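Local coordinates for lovastatin nonaketide synthase, polyketide synthase component (Aspergillus terreus, PDB 7CPX), which assembles the nonaketide dihydromonacolin L on its carrier domain from malonyl-CoA and a methyl group of S-adenosyl-L-methionine, using NADPH, together with LovC, during lovastatin biosynthesis, at residues P1643-G1648 with M1687-V1692; N1722-T1727 with E1781-L1786; K1674-L1679 with E1711-L1716; N1659-I1664 with Q1775-E1780. The protein carries 2 engineered substitutions. All coordinates share one frame; numbering follows the deposited sequence.

Contact 1: P1643-G1648 with M1687-V1692; sequences PLVVVG and MKSTFV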
loop_
_atom_site.group_PDB
_atom_site.type_symbol
_atom_site.label_atom_id
_atom_site.label_comp_id
_atom_site.label_asym_id
_atom_site.label_seq_id
_atom_site.Cartn_x
_atom_site.Cartn_y
_atom_site.Cartn_z
ATOM N N PRO A 1643 37.453 -79.759 22.981
ATOM C CA PRO A 1643 37.010 -80.473 24.184
ATOM C C PRO A 1643 35.601 -80.066 24.586
ATOM O O PRO A 1643 35.214 -78.901 24.476
ATOM C CB PRO A 1643 38.037 -80.060 25.245
ATOM C CG PRO A 1643 39.226 -79.608 24.478
ATOM C CD PRO A 1643 38.692 -79.000 23.221
ATOM N N LEU A 1644 34.833 -81.045 25.057
ATOM C CA LEU A 1644 33.458 -80.833 25.485
ATOM C C LEU A 1644 33.349 -81.086 26.982
ATOM O O LEU A 1644 33.845 -82.099 27.486
ATOM C CB LEU A 1644 32.497 -81.742 24.718
ATOM C CG LEU A 1644 31.012 -81.482 24.984
ATOM C CD1 LEU A 1644 30.209 -81.596 23.700
ATOM C CD2 LEU A 1644 30.474 -82.440 26.035
ATOM N N VAL A 1645 32.703 -80.160 27.684
ATOM C CA VAL A 1645 32.536 -80.233 29.129
ATOM C C VAL A 1645 31.060 -80.042 29.443
ATOM O O VAL A 1645 30.479 -79.009 29.094
ATOM C CB VAL A 1645 33.381 -79.177 29.862
ATOM C CG1 VAL A 1645 33.267 -79.362 31.365
ATOM C CG2 VAL A 1645 34.836 -79.242 29.414
ATOM N N VAL A 1646 30.459 -81.021 30.106
ATOM C CA VAL A 1646 29.056 -80.965 30.498
ATOM C C VAL A 1646 28.985 -80.630 31.979
ATOM O O VAL A 1646 29.692 -81.234 32.796
ATOM C CB VAL A 1646 28.337 -82.289 30.199
ATOM C CG1 VAL A 1646 26.845 -82.136 30.438
ATOM C CG2 VAL A 1646 28.612 -82.732 28.773
ATOM N N VAL A 1647 28.148 -79.655 32.321
ATOM C CA VAL A 1647 27.964 -79.204 33.693
ATOM C C VAL A 1647 26.483 -79.293 34.026
ATOM O O VAL A 1647 25.640 -78.819 33.255
ATOM C CB VAL A 1647 28.484 -77.770 33.895
ATOM C CG1 VAL A 1647 28.501 -77.412 35.371
ATOM C CG2 VAL A 1647 29.867 -77.614 33.284
ATOM N N GLY A 1648 26.170 -79.895 35.174
ATOM C CA GLY A 1648 24.801 -80.089 35.607
ATOM C C GLY A 1648 24.479 -81.569 35.756
ATOM O O GLY A 1648 25.302 -82.352 36.239
ATOM N N MET A 1687 40.842 -74.658 28.002
ATOM C CA MET A 1687 40.478 -73.262 27.787
ATOM C C MET A 1687 39.779 -73.025 26.456
ATOM O O MET A 1687 39.193 -71.951 26.269
ATOM C CB MET A 1687 41.721 -72.376 27.883
ATOM C CG MET A 1687 42.137 -72.083 29.315
ATOM S SD MET A 1687 43.481 -70.890 29.443
ATOM C CE MET A 1687 43.507 -70.610 31.212
ATOM N N LYS A 1688 39.820 -73.984 25.533
ATOM C CA LYS A 1688 39.026 -73.941 24.313
ATOM C C LYS A 1688 37.812 -74.856 24.424
ATOM O O LYS A 1688 37.368 -75.444 23.436
ATOM C CB LYS A 1688 39.876 -74.322 23.102
ATOM C CG LYS A 1688 41.090 -73.431 22.889
ATOM C CD LYS A 1688 40.692 -71.978 22.672
ATOM C CE LYS A 1688 41.900 -71.107 22.381
ATOM N NZ LYS A 1688 41.524 -69.677 22.213
ATOM N N SER A 1689 37.271 -74.976 25.632
ATOM C CA SER A 1689 36.200 -75.920 25.899
ATOM C C SER A 1689 34.908 -75.511 25.206
ATOM O O SER A 1689 34.621 -74.327 25.014
ATOM C CB SER A 1689 35.951 -76.022 27.402
ATOM O OG SER A 1689 34.856 -76.877 27.677
ATOM N N THR A 1690 34.126 -76.518 24.832
ATOM C CA THR A 1690 32.737 -76.337 24.429
ATOM C C THR A 1690 31.874 -76.847 25.577
ATOM O O THR A 1690 31.871 -78.045 25.876
ATOM C CB THR A 1690 32.435 -77.078 23.130
ATOM O OG1 THR A 1690 33.323 -76.626 22.100
ATOM C CG2 THR A 1690 31.000 -76.829 22.699
ATOM N N PHE A 1691 31.164 -75.938 26.233
ATOM C CA PHE A 1691 30.417 -76.281 27.432
ATOM C C PHE A 1691 28.949 -76.533 27.112
ATOM O O PHE A 1691 28.337 -75.845 26.291
ATOM C CB PHE A 1691 30.530 -75.171 28.476
ATOM C CG PHE A 1691 31.771 -75.240 29.314
ATOM C CD1 PHE A 1691 31.792 -75.976 30.483
ATOM C CD2 PHE A 1691 32.910 -74.547 28.944
ATOM C CE1 PHE A 1691 32.930 -76.032 31.263
ATOM C CE2 PHE A 1691 34.050 -74.596 29.721
ATOM C CZ PHE A 1691 34.062 -75.342 30.881
ATOM N N VAL A 1692 28.390 -77.541 27.773
ATOM C CA VAL A 1692 26.968 -77.854 27.716
ATOM C C VAL A 1692 26.465 -77.814 29.149
ATOM O O VAL A 1692 26.792 -78.697 29.951
ATOM C CB VAL A 1692 26.694 -79.219 27.073
ATOM C CG1 VAL A 1692 25.199 -79.486 27.019
ATOM C CG2 VAL A 1692 27.304 -79.278 25.683
#

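Contact 2: N1722-T1727 with E1781-L1786; sequences NTVWLT and EHTDEL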
loop_
_atom_site.group_PDB
_atom_site.type_symbol
_atom_site.label_atom_id
_atom_site.label_comp_id
_atom_site.label_asym_id
_atom_site.label_seq_id
_atom_site.Cartn_x
_atom_site.Cartn_y
_atom_site.Cartn_z
ATOM N N ASN A 1722 33.203 -72.052 23.399
ATOM C CA ASN A 1722 31.813 -72.232 23.017
ATOM C C ASN A 1722 31.055 -72.767 24.221
ATOM O O ASN A 1722 31.632 -73.435 25.084
ATOM C CB ASN A 1722 31.671 -73.199 21.835
ATOM C CG ASN A 1722 32.355 -72.692 20.582
ATOM O OD1 ASN A 1722 32.487 -71.486 20.377
ATOM N ND2 ASN A 1722 32.793 -73.614 19.733
ATOM N N THR A 1723 29.765 -72.456 24.292
ATOM C CA THR A 1723 28.963 -72.970 25.391
ATOM C C THR A 1723 27.487 -72.944 25.028
ATOM O O THR A 1723 27.015 -72.044 24.325
ATOM C CB THR A 1723 29.185 -72.175 26.679
ATOM O OG1 THR A 1723 30.581 -72.143 26.998
ATOM C CG2 THR A 1723 28.409 -72.819 27.822
ATOM N N VAL A 1724 26.767 -73.942 25.540
ATOM C CA VAL A 1724 25.322 -74.050 25.398
ATOM C C VAL A 1724 24.728 -74.286 26.777
ATOM O O VAL A 1724 25.134 -75.216 27.483
ATOM C CB VAL A 1724 24.925 -75.191 24.443
ATOM C CG1 VAL A 1724 23.425 -75.175 24.195
ATOM C CG2 VAL A 1724 25.696 -75.086 23.140
ATOM N N TRP A 1725 23.770 -73.449 27.159
ATOM C CA TRP A 1725 23.017 -73.613 28.392
ATOM C C TRP A 1725 21.640 -74.170 28.069
ATOM O O TRP A 1725 21.052 -73.837 27.038
ATOM C CB TRP A 1725 22.882 -72.282 29.133
ATOM C CG TRP A 1725 24.150 -71.817 29.776
ATOM C CD1 TRP A 1725 24.495 -71.938 31.089
ATOM C CD2 TRP A 1725 25.243 -71.151 29.135
ATOM N NE1 TRP A 1725 25.735 -71.392 31.307
ATOM C CE2 TRP A 1725 26.216 -70.900 30.123
ATOM C CE3 TRP A 1725 25.491 -70.737 27.823
ATOM C CZ2 TRP A 1725 27.421 -70.261 29.839
ATOM C CZ3 TRP A 1725 26.684 -70.096 27.544
ATOM C CH2 TRP A 1725 27.635 -69.867 28.547
ATOM N N LEU A 1726 21.140 -75.038 28.943
ATOM C CA LEU A 1726 19.808 -75.616 28.811
ATOM C C LEU A 1726 18.957 -75.149 29.981
ATOM O O LEU A 1726 19.346 -75.322 31.140
ATOM C CB LEU A 1726 19.869 -77.142 28.777
ATOM C CG LEU A 1726 20.723 -77.778 27.682
ATOM C CD1 LEU A 1726 20.505 -79.278 27.681
ATOM C CD2 LEU A 1726 20.394 -77.181 26.325
ATOM N N THR A 1727 17.798 -74.574 29.677
ATOM C CA THR A 1727 16.879 -74.074 30.685
ATOM C C THR A 1727 15.525 -74.744 30.507
ATOM O O THR A 1727 15.119 -75.066 29.389
ATOM C CB THR A 1727 16.723 -72.555 30.588
ATOM O OG1 THR A 1727 15.975 -72.218 29.413
ATOM C CG2 THR A 1727 18.084 -71.881 30.523
ATOM N N GLU A 1781 27.235 -78.579 18.343
ATOM C CA GLU A 1781 28.043 -78.710 17.137
ATOM C C GLU A 1781 27.860 -77.507 16.220
ATOM O O GLU A 1781 28.792 -77.125 15.503
ATOM C CB GLU A 1781 27.690 -80.006 16.410
ATOM C CG GLU A 1781 28.744 -80.463 15.417
ATOM C CD GLU A 1781 28.555 -81.908 14.997
ATOM O OE1 GLU A 1781 27.445 -82.444 15.193
ATOM O OE2 GLU A 1781 29.520 -82.510 14.479
ATOM N N HIS A 1782 26.671 -76.900 16.232
ATOM C CA HIS A 1782 26.465 -75.647 15.516
ATOM C C HIS A 1782 27.381 -74.560 16.056
ATOM O O HIS A 1782 27.998 -73.813 15.287
ATOM C CB HIS A 1782 25.006 -75.210 15.641
ATOM C CG HIS A 1782 24.060 -75.992 14.785
ATOM N ND1 HIS A 1782 24.310 -76.266 13.458
ATOM C CD2 HIS A 1782 22.853 -76.539 15.062
ATOM C CE1 HIS A 1782 23.302 -76.960 12.958
ATOM N NE2 HIS A 1782 22.406 -77.139 13.910
ATOM N N THR A 1783 27.475 -74.455 17.382
ATOM C CA THR A 1783 28.376 -73.479 17.982
ATOM C C THR A 1783 29.814 -73.760 17.576
ATOM O O THR A 1783 30.583 -72.832 17.293
ATOM C CB THR A 1783 28.240 -73.497 19.503
ATOM O OG1 THR A 1783 26.856 -73.568 19.863
ATOM C CG2 THR A 1783 28.855 -72.242 20.102
ATOM N N ASP A 1784 30.197 -75.037 17.541
ATOM C CA ASP A 1784 31.509 -75.392 17.016
ATOM C C ASP A 1784 31.667 -74.932 15.572
ATOM O O ASP A 1784 32.788 -74.672 15.121
ATOM C CB ASP A 1784 31.725 -76.902 17.119
ATOM C CG ASP A 1784 31.654 -77.404 18.547
ATOM O OD1 ASP A 1784 32.000 -76.633 19.467
ATOM O OD2 ASP A 1784 31.250 -78.568 18.750
ATOM N N GLU A 1785 30.562 -74.826 14.838
ATOM C CA GLU A 1785 30.591 -74.325 13.471
ATOM C C GLU A 1785 30.542 -72.803 13.481
ATOM O O GLU A 1785 29.711 -72.205 14.171
ATOM C CB GLU A 1785 29.419 -74.896 12.673
ATOM C CG GLU A 1785 29.290 -74.350 11.259
ATOM C CD GLU A 1785 28.116 -74.950 10.509
ATOM O OE1 GLU A 1785 27.431 -75.826 11.077
ATOM O OE2 GLU A 1785 27.876 -74.544 9.353
ATOM N N LEU A 1786 31.434 -72.177 12.716
ATOM C CA LEU A 1786 31.567 -70.723 12.671
ATOM C C LEU A 1786 31.684 -70.241 11.231
ATOM O O LEU A 1786 32.552 -69.438 10.882
ATOM C CB LEU A 1786 32.769 -70.273 13.495
ATOM C CG LEU A 1786 32.711 -70.646 14.979
ATOM C CD1 LEU A 1786 34.028 -70.328 15.667
ATOM C CD2 LEU A 1786 31.560 -69.929 15.666
#

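Contact 3: K1674-L1679 with E1711-L1716; sequences KRLVDL and EATKLL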
loop_
_atom_site.group_PDB
_atom_site.type_symbol
_atom_site.label_atom_id
_atom_site.label_comp_id
_atom_site.label_asym_id
_atom_site.label_seq_id
_atom_site.Cartn_x
_atom_site.Cartn_y
_atom_site.Cartn_z
ATOM N N LYS A 1674 28.888 -82.348 38.135
ATOM C CA LYS A 1674 27.504 -82.332 38.594
ATOM C C LYS A 1674 26.976 -80.908 38.719
ATOM O O LYS A 1674 25.823 -80.634 38.367
ATOM C CB LYS A 1674 27.389 -83.061 39.933
ATOM C CG LYS A 1674 27.914 -84.488 39.914
ATOM C CD LYS A 1674 27.168 -85.346 38.907
ATOM C CE LYS A 1674 27.648 -86.785 38.939
ATOM N NZ LYS A 1674 26.946 -87.626 37.932
ATOM N N ARG A 1675 27.800 -79.993 39.221
ATOM C CA ARG A 1675 27.368 -78.632 39.499
ATOM C C ARG A 1675 28.435 -77.655 39.030
ATOM O O ARG A 1675 29.606 -78.008 38.869
ATOM C CB ARG A 1675 27.093 -78.425 40.995
ATOM C CG ARG A 1675 26.049 -79.369 41.568
ATOM C CD ARG A 1675 26.090 -79.385 43.087
ATOM N NE ARG A 1675 27.372 -79.868 43.587
ATOM C CZ ARG A 1675 27.670 -80.019 44.871
ATOM N NH1 ARG A 1675 26.794 -79.739 45.822
ATOM N NH2 ARG A 1675 28.877 -80.465 45.209
ATOM N N LEU A 1676 28.011 -76.410 38.806
ATOM C CA LEU A 1676 28.956 -75.371 38.417
ATOM C C LEU A 1676 29.956 -75.087 39.533
ATOM O O LEU A 1676 31.117 -74.759 39.258
ATOM C CB LEU A 1676 28.201 -74.099 38.031
ATOM C CG LEU A 1676 29.037 -72.946 37.475
ATOM C CD1 LEU A 1676 29.889 -73.400 36.304
ATOM C CD2 LEU A 1676 28.148 -71.785 37.062
ATOM N N VAL A 1677 29.528 -75.207 40.791
ATOM C CA VAL A 1677 30.467 -75.092 41.903
ATOM C C VAL A 1677 31.524 -76.183 41.810
ATOM O O VAL A 1677 32.704 -75.954 42.099
ATOM C CB VAL A 1677 29.719 -75.138 43.249
ATOM C CG1 VAL A 1677 28.773 -73.955 43.368
ATOM C CG2 VAL A 1677 28.963 -76.453 43.407
ATOM N N ASP A 1678 31.117 -77.389 41.405
ATOM C CA ASP A 1678 32.088 -78.456 41.186
ATOM C C ASP A 1678 33.053 -78.086 40.069
ATOM O O ASP A 1678 34.246 -78.405 40.136
ATOM C CB ASP A 1678 31.367 -79.765 40.864
ATOM C CG ASP A 1678 30.395 -80.178 41.951
ATOM O OD1 ASP A 1678 30.646 -79.851 43.130
ATOM O OD2 ASP A 1678 29.380 -80.828 41.627
ATOM N N LEU A 1679 32.555 -77.411 39.030
ATOM C CA LEU A 1679 33.441 -76.922 37.980
ATOM C C LEU A 1679 34.463 -75.949 38.548
ATOM O O LEU A 1679 35.647 -76.003 38.197
ATOM C CB LEU A 1679 32.628 -76.254 36.872
ATOM C CG LEU A 1679 33.419 -75.819 35.636
ATOM C CD1 LEU A 1679 33.848 -77.029 34.823
ATOM C CD2 LEU A 1679 32.606 -74.856 34.787
ATOM N N GLU A 1711 31.708 -66.673 40.737
ATOM C CA GLU A 1711 33.113 -66.898 40.415
ATOM C C GLU A 1711 33.267 -68.127 39.529
ATOM O O GLU A 1711 34.120 -68.163 38.633
ATOM C CB GLU A 1711 33.928 -67.056 41.699
ATOM C CG GLU A 1711 33.758 -65.913 42.688
ATOM C CD GLU A 1711 34.198 -64.579 42.120
ATOM O OE1 GLU A 1711 34.907 -64.572 41.092
ATOM O OE2 GLU A 1711 33.834 -63.535 42.701
ATOM N N ALA A 1712 32.444 -69.148 39.769
ATOM C CA ALA A 1712 32.447 -70.319 38.903
ATOM C C ALA A 1712 32.035 -69.946 37.485
ATOM O O ALA A 1712 32.568 -70.488 36.513
ATOM C CB ALA A 1712 31.515 -71.386 39.470
ATOM N N THR A 1713 31.079 -69.025 37.350
ATOM C CA THR A 1713 30.696 -68.545 36.027
ATOM C C THR A 1713 31.846 -67.798 35.364
ATOM O O THR A 1713 32.076 -67.941 34.158
ATOM C CB THR A 1713 29.465 -67.644 36.133
ATOM O OG1 THR A 1713 28.408 -68.352 36.795
ATOM C CG2 THR A 1713 28.995 -67.219 34.752
ATOM N N LYS A 1714 32.563 -66.977 36.133
ATOM C CA LYS A 1714 33.758 -66.328 35.598
ATOM C C LYS A 1714 34.735 -67.364 35.057
ATOM O O LYS A 1714 35.270 -67.223 33.951
ATOM C CB LYS A 1714 34.448 -65.495 36.676
ATOM C CG LYS A 1714 33.707 -64.269 37.141
ATOM C CD LYS A 1714 34.649 -63.399 37.955
ATOM C CE LYS A 1714 33.921 -62.614 39.016
ATOM N NZ LYS A 1714 34.859 -61.850 39.884
ATOM N N LEU A 1715 34.992 -68.407 35.847
ATOM C CA LEU A 1715 35.910 -69.459 35.423
ATOM C C LEU A 1715 35.401 -70.155 34.166
ATOM O O LEU A 1715 36.182 -70.473 33.259
ATOM C CB LEU A 1715 36.104 -70.457 36.565
ATOM C CG LEU A 1715 36.708 -71.820 36.232
ATOM C CD1 LEU A 1715 37.656 -72.261 37.334
ATOM C CD2 LEU A 1715 35.610 -72.853 36.032
ATOM N N LEU A 1716 34.093 -70.400 34.098
ATOM C CA LEU A 1716 33.502 -71.016 32.916
ATOM C C LEU A 1716 33.740 -70.158 31.681
ATOM O O LEU A 1716 34.137 -70.663 30.626
ATOM C CB LEU A 1716 32.005 -71.232 33.148
ATOM C CG LEU A 1716 31.106 -71.386 31.919
ATOM C CD1 LEU A 1716 31.528 -72.575 31.084
ATOM C CD2 LEU A 1716 29.660 -71.526 32.354
#

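Contact 4: N1659-I1664 with Q1775-E1780; sequences NDIKAI and QVLRLE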
loop_
_atom_site.group_PDB
_atom_site.type_symbol
_atom_site.label_atom_id
_atom_site.label_comp_id
_atom_site.label_asym_id
_atom_site.label_seq_id
_atom_site.Cartn_x
_atom_site.Cartn_y
_atom_site.Cartn_z
ATOM N N ASN A 1659 22.878 -88.278 30.217
ATOM C CA ASN A 1659 23.130 -89.594 29.638
ATOM C C ASN A 1659 22.849 -89.594 28.141
ATOM O O ASN A 1659 23.585 -90.212 27.360
ATOM C CB ASN A 1659 22.284 -90.650 30.347
ATOM C CG ASN A 1659 22.693 -90.847 31.793
ATOM O OD1 ASN A 1659 23.843 -90.607 32.162
ATOM N ND2 ASN A 1659 21.754 -91.290 32.620
ATOM N N ASP A 1660 21.785 -88.907 27.721
ATOM C CA ASP A 1660 21.482 -88.808 26.298
ATOM C C ASP A 1660 22.575 -88.049 25.556
ATOM O O ASP A 1660 22.915 -88.392 24.420
ATOM C CB ASP A 1660 20.129 -88.130 26.097
ATOM C CG ASP A 1660 18.996 -88.884 26.763
ATOM O OD1 ASP A 1660 19.266 -89.923 27.401
ATOM O OD2 ASP A 1660 17.835 -88.438 26.650
ATOM N N ILE A 1661 23.126 -87.007 26.180
ATOM C CA ILE A 1661 24.238 -86.276 25.581
ATOM C C ILE A 1661 25.440 -87.194 25.416
ATOM O O ILE A 1661 26.091 -87.213 24.365
ATOM C CB ILE A 1661 24.582 -85.043 26.436
ATOM C CG1 ILE A 1661 23.549 -83.939 26.202
ATOM C CG2 ILE A 1661 25.994 -84.552 26.134
ATOM C CD1 ILE A 1661 23.596 -82.826 27.227
ATOM N N LYS A 1662 25.751 -87.972 26.454
ATOM C CA LYS A 1662 26.882 -88.889 26.368
ATOM C C LYS A 1662 26.680 -89.908 25.254
ATOM O O LYS A 1662 27.602 -90.182 24.476
ATOM C CB LYS A 1662 27.085 -89.602 27.704
ATOM C CG LYS A 1662 27.649 -88.725 28.805
ATOM C CD LYS A 1662 27.901 -89.536 30.066
ATOM C CE LYS A 1662 28.625 -88.720 31.122
ATOM N NZ LYS A 1662 28.909 -89.521 32.345
ATOM N N ALA A 1663 25.477 -90.478 25.160
ATOM C CA ALA A 1663 25.231 -91.524 24.172
ATOM C C ALA A 1663 25.206 -90.963 22.755
ATOM O O ALA A 1663 25.739 -91.581 21.827
ATOM C CB ALA A 1663 23.917 -92.237 24.485
ATOM N N ILE A 1664 24.595 -89.793 22.571
ATOM C CA ILE A 1664 24.385 -89.244 21.237
ATOM C C ILE A 1664 25.562 -88.410 20.746
ATOM O O ILE A 1664 25.745 -88.270 19.528
ATOM C CB ILE A 1664 23.103 -88.391 21.210
ATOM C CG1 ILE A 1664 21.892 -89.240 21.605
ATOM C CG2 ILE A 1664 22.899 -87.783 19.830
ATOM C CD1 ILE A 1664 20.683 -88.429 22.019
ATOM N N GLN A 1775 18.779 -82.501 20.255
ATOM C CA GLN A 1775 18.982 -81.179 19.680
ATOM C C GLN A 1775 20.060 -80.367 20.381
ATOM O O GLN A 1775 20.661 -79.497 19.743
ATOM C CB GLN A 1775 17.670 -80.381 19.701
ATOM C CG GLN A 1775 17.576 -79.317 18.616
ATOM C CD GLN A 1775 17.536 -77.909 19.174
ATOM O OE1 GLN A 1775 16.872 -77.644 20.175
ATOM N NE2 GLN A 1775 18.253 -76.997 18.528
ATOM N N VAL A 1776 20.322 -80.623 21.663
ATOM C CA VAL A 1776 21.394 -79.903 22.345
ATOM C C VAL A 1776 22.746 -80.280 21.752
ATOM O O VAL A 1776 23.640 -79.433 21.629
ATOM C CB VAL A 1776 21.351 -80.158 23.864
ATOM C CG1 VAL A 1776 21.300 -81.644 24.172
ATOM C CG2 VAL A 1776 22.562 -79.521 24.526
ATOM N N LEU A 1777 22.923 -81.549 21.375
ATOM C CA LEU A 1777 24.128 -81.926 20.643
ATOM C C LEU A 1777 24.212 -81.163 19.330
ATOM O O LEU A 1777 25.285 -80.686 18.940
ATOM C CB LEU A 1777 24.144 -83.431 20.371
ATOM C CG LEU A 1777 24.175 -84.412 21.546
ATOM C CD1 LEU A 1777 25.200 -83.985 22.583
ATOM C CD2 LEU A 1777 22.799 -84.582 22.177
ATOM N N ARG A 1778 23.080 -81.043 18.635
ATOM C CA ARG A 1778 23.056 -80.317 17.373
ATOM C C ARG A 1778 23.460 -78.864 17.572
ATOM O O ARG A 1778 24.266 -78.328 16.806
ATOM C CB ARG A 1778 21.663 -80.403 16.753
ATOM C CG ARG A 1778 21.182 -81.824 16.493
ATOM C CD ARG A 1778 21.250 -82.197 15.020
ATOM N NE ARG A 1778 20.377 -81.360 14.204
ATOM C CZ ARG A 1778 20.779 -80.334 13.464
ATOM N NH1 ARG A 1778 22.055 -79.993 13.383
ATOM N NH2 ARG A 1778 19.877 -79.632 12.785
ATOM N N LEU A 1779 22.921 -78.211 18.605
ATOM C CA LEU A 1779 23.242 -76.806 18.831
ATOM C C LEU A 1779 24.690 -76.636 19.278
ATOM O O LEU A 1779 25.346 -75.652 18.918
ATOM C CB LEU A 1779 22.285 -76.208 19.862
ATOM C CG LEU A 1779 22.326 -74.685 20.014
ATOM C CD1 LEU A 1779 21.999 -74.003 18.695
ATOM C CD2 LEU A 1779 21.372 -74.224 21.106
ATOM N N GLU A 1780 25.207 -77.584 20.060
ATOM C CA GLU A 1780 26.611 -77.529 20.453
ATOM C C GLU A 1780 27.518 -77.626 19.232
ATOM O O GLU A 1780 28.467 -76.845 19.080
ATOM C CB GLU A 1780 26.912 -78.651 21.448
ATOM C CG GLU A 1780 28.393 -78.954 21.641
ATOM C CD GLU A 1780 28.933 -79.952 20.631
ATOM O OE1 GLU A 1780 28.155 -80.420 19.773
ATOM O OE2 GLU A 1780 30.140 -80.272 20.698
#

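Contact 1: P1643-G1648 with M1687-V1692
Val1645 reaches past Phe1691 with its own N and O, which bond to the residues on either side of Phe1691, as in a parallel β pair. Val1645 N donates to Thr1690 O (2.9 Å) and Val1645 O accepts from Val1692 N (2.9 Å). Thr1690 N to Pro1643 O and Val1647 N to Val1692 O carry the ladder on at its two ends, while the strands twist by 27°. Phe1691 leaves the sheet on the same face as Val1645, and the two side chains run side by side. Phe1691 CB is 3.9 Å from Val1645 O. A chi1 of -83° sets CG beside its own backbone N; beyond it, CD1 meets Val1645 CB at 3.6 Å and CE1 reaches Val1645 CG1 at 3.3 Å. CZ, at the tip, is still only 4.0 Å from Val1645 CB. Val1647 CG2 touches the ring edge at CD1. Branched valines suit these extended strands, and the large ring reaches the helices packed on that face. Leu1644, Val1646, Thr1690 and Val1692 occupy the other face. Strands 1670-1673 and 1720-1728 flank the pair; helices 1676-1680 and 1705-1719 cover the Phe1691 face, and helix 1775-1784 the Val1692 face.

Contact 2: N1722-T1727 with E1781-L1786
Asn1722 and Thr1783 bring their CA atoms to 6.2 Å where a β-strand and the C-terminal end of a helix meet. The chain turns a corner at Asn1722 before running on as strand, while Glu1785, with psi at 132°, is the first residue to leave the helical conformation. Only Asn1722 and Val1724 make close contact, with Thr1783 and Asp1784 of the last turn. The Asn1722 and Thr1783 side chains run alongside one another in opposite senses, with Asn1722 CB packed on Thr1783 CG2 (3.4 Å). Threonine serves both needs here: CG2, anti to the backbone N, faces Asn1722, and OG1 is bonded to Leu1779 O of its own helix. Val1724 CG2 lies 3.8 Å from Thr1783 OG1. Asparagine suits its corner because, while CB packs on that methyl, its amide can reach the carboxylate: Asn1722 ND2 donates to Asp1784 OD1 (3.1 Å, 153° at the hydrogen). The acceptor lies in the amide plane, and the carboxylate, turned 37° from the amide, uses its anti lone pair. Thr1690 OG1 bonds to the same OD1. These two partners probably help to stabilise a carboxylate whose OD2 lies close to Glu1780 OE2 and which sits at a helix C-terminus, an unfavourable end for negative charge. The contact fastens the end of helix 1775-1784 against strand 1720-1728, whose neighbours in the sheet are strands 1689-1693 and 1755-1761.

Contact 3: K1674-L1679 with E1711-L1716
Leu1676 and Leu1679, one helical turn apart, press against Ala1712, Leu1715 and Leu1716 where two helices pack together on one face of a Rossmann-like α/β sheet. Strand 1689-1693 lies between the two helices in the chain and beneath them in space. The close-packed part starts at Ala1712. Its methyl lies 3.5 Å from Leu1676 CG and 3.4 Å from Leu1676 O; alanine suits a place where its CB faces the partner backbone. Leu1676 CG is anti to the backbone N (chi1 -175°), beyond which CD2 meets Thr1713 OG1 at 3.5 Å; that hydroxyl is bonded to Thr1709 O, which makes it a tolerable neighbour for a methyl. A turn further on, Leu1679 CG touches Leu1715 CD2 (3.7 Å), and Leu1679 CD2 rests on Leu1716 CB (4.0 Å), the Leu1679 and Leu1716 side chains lying roughly perpendicular. Leu1679 and Leu1716 also reach down to Phe1691, so the leucines join helix to helix and both to the sheet.

The outward sides carry charged residues. Lys1714 makes a salt bridge to Glu1711 whose hydrogen bonds are weak, and also bonds to Met2254 O in the ketoreductase domain, tying helix 1705-1719 to that domain. At the other helix's N-terminus Arg1675, in the N-cap position, grips Asp1678 side-on: NH2 meets OD1 on its syn lone pair (2.8 Å), and NE points almost straight at OD2 (3.0 Å, 172° at the hydrogen).

Contact 4: N1659-I1664 with Q1775-E1780
Leu1777 puts its forked end between Ile1661 and Ile1664, which lie one turn apart on the facing helix. Its CD1 meets Ile1661 CG2 at 3.7 Å, and its CD2 meets Ile1664 CB at 3.9 Å. Leucine suits this place because its branch point is CG, one carbon further out than in a β-branched residue, so that each methyl can serve a different isoleucine. Beside it, Val1776 CG1 touches Ile1661 CG1 (3.8 Å); chi1 of 51° holds that methyl in the crowded position between the backbone N and the carbonyl carbon. The side chains that meet are all apolar. Behind them, the helix axes pass 9.9 Å apart at a crossing angle of -61°, which limits the meeting to a single short patch. Next to the patch, Asp1660 is engaged by Arg1656 of its own helix in a salt bridge. Ile1664 lies toward solvent, whereas Ile1661 and Val1776 face inward and both rest on Val1692 of strand 1689-1693. Val1776 also touches Leu1726, so helices 1652-1664 and 1775-1784 lie together on one side of the sheet, over strands 1689-1693 and 1720-1728.

Overall arrangement
The four contacts describe one Rossmann-like α/β layer structure, consistent with the pseudo-ketoreductase part of such synthases. Contact 1 is the sheet core, held by backbone hydrogen bonds. Contacts 3 and 4 are helix pairs about 21 Å apart between centres, on opposite faces of that sheet, and they rely on apolar side-chain packing instead of backbone bonding. Contact 4 has exposed Ile1664 at its margin; contact 3 is mostly buried. Contact 2 shares helix 1775-1784 with contact 4 and joins contact 1 through neighbouring strands. Its chemistry is mixed, adding polar bonds to a carboxylate at the helix end.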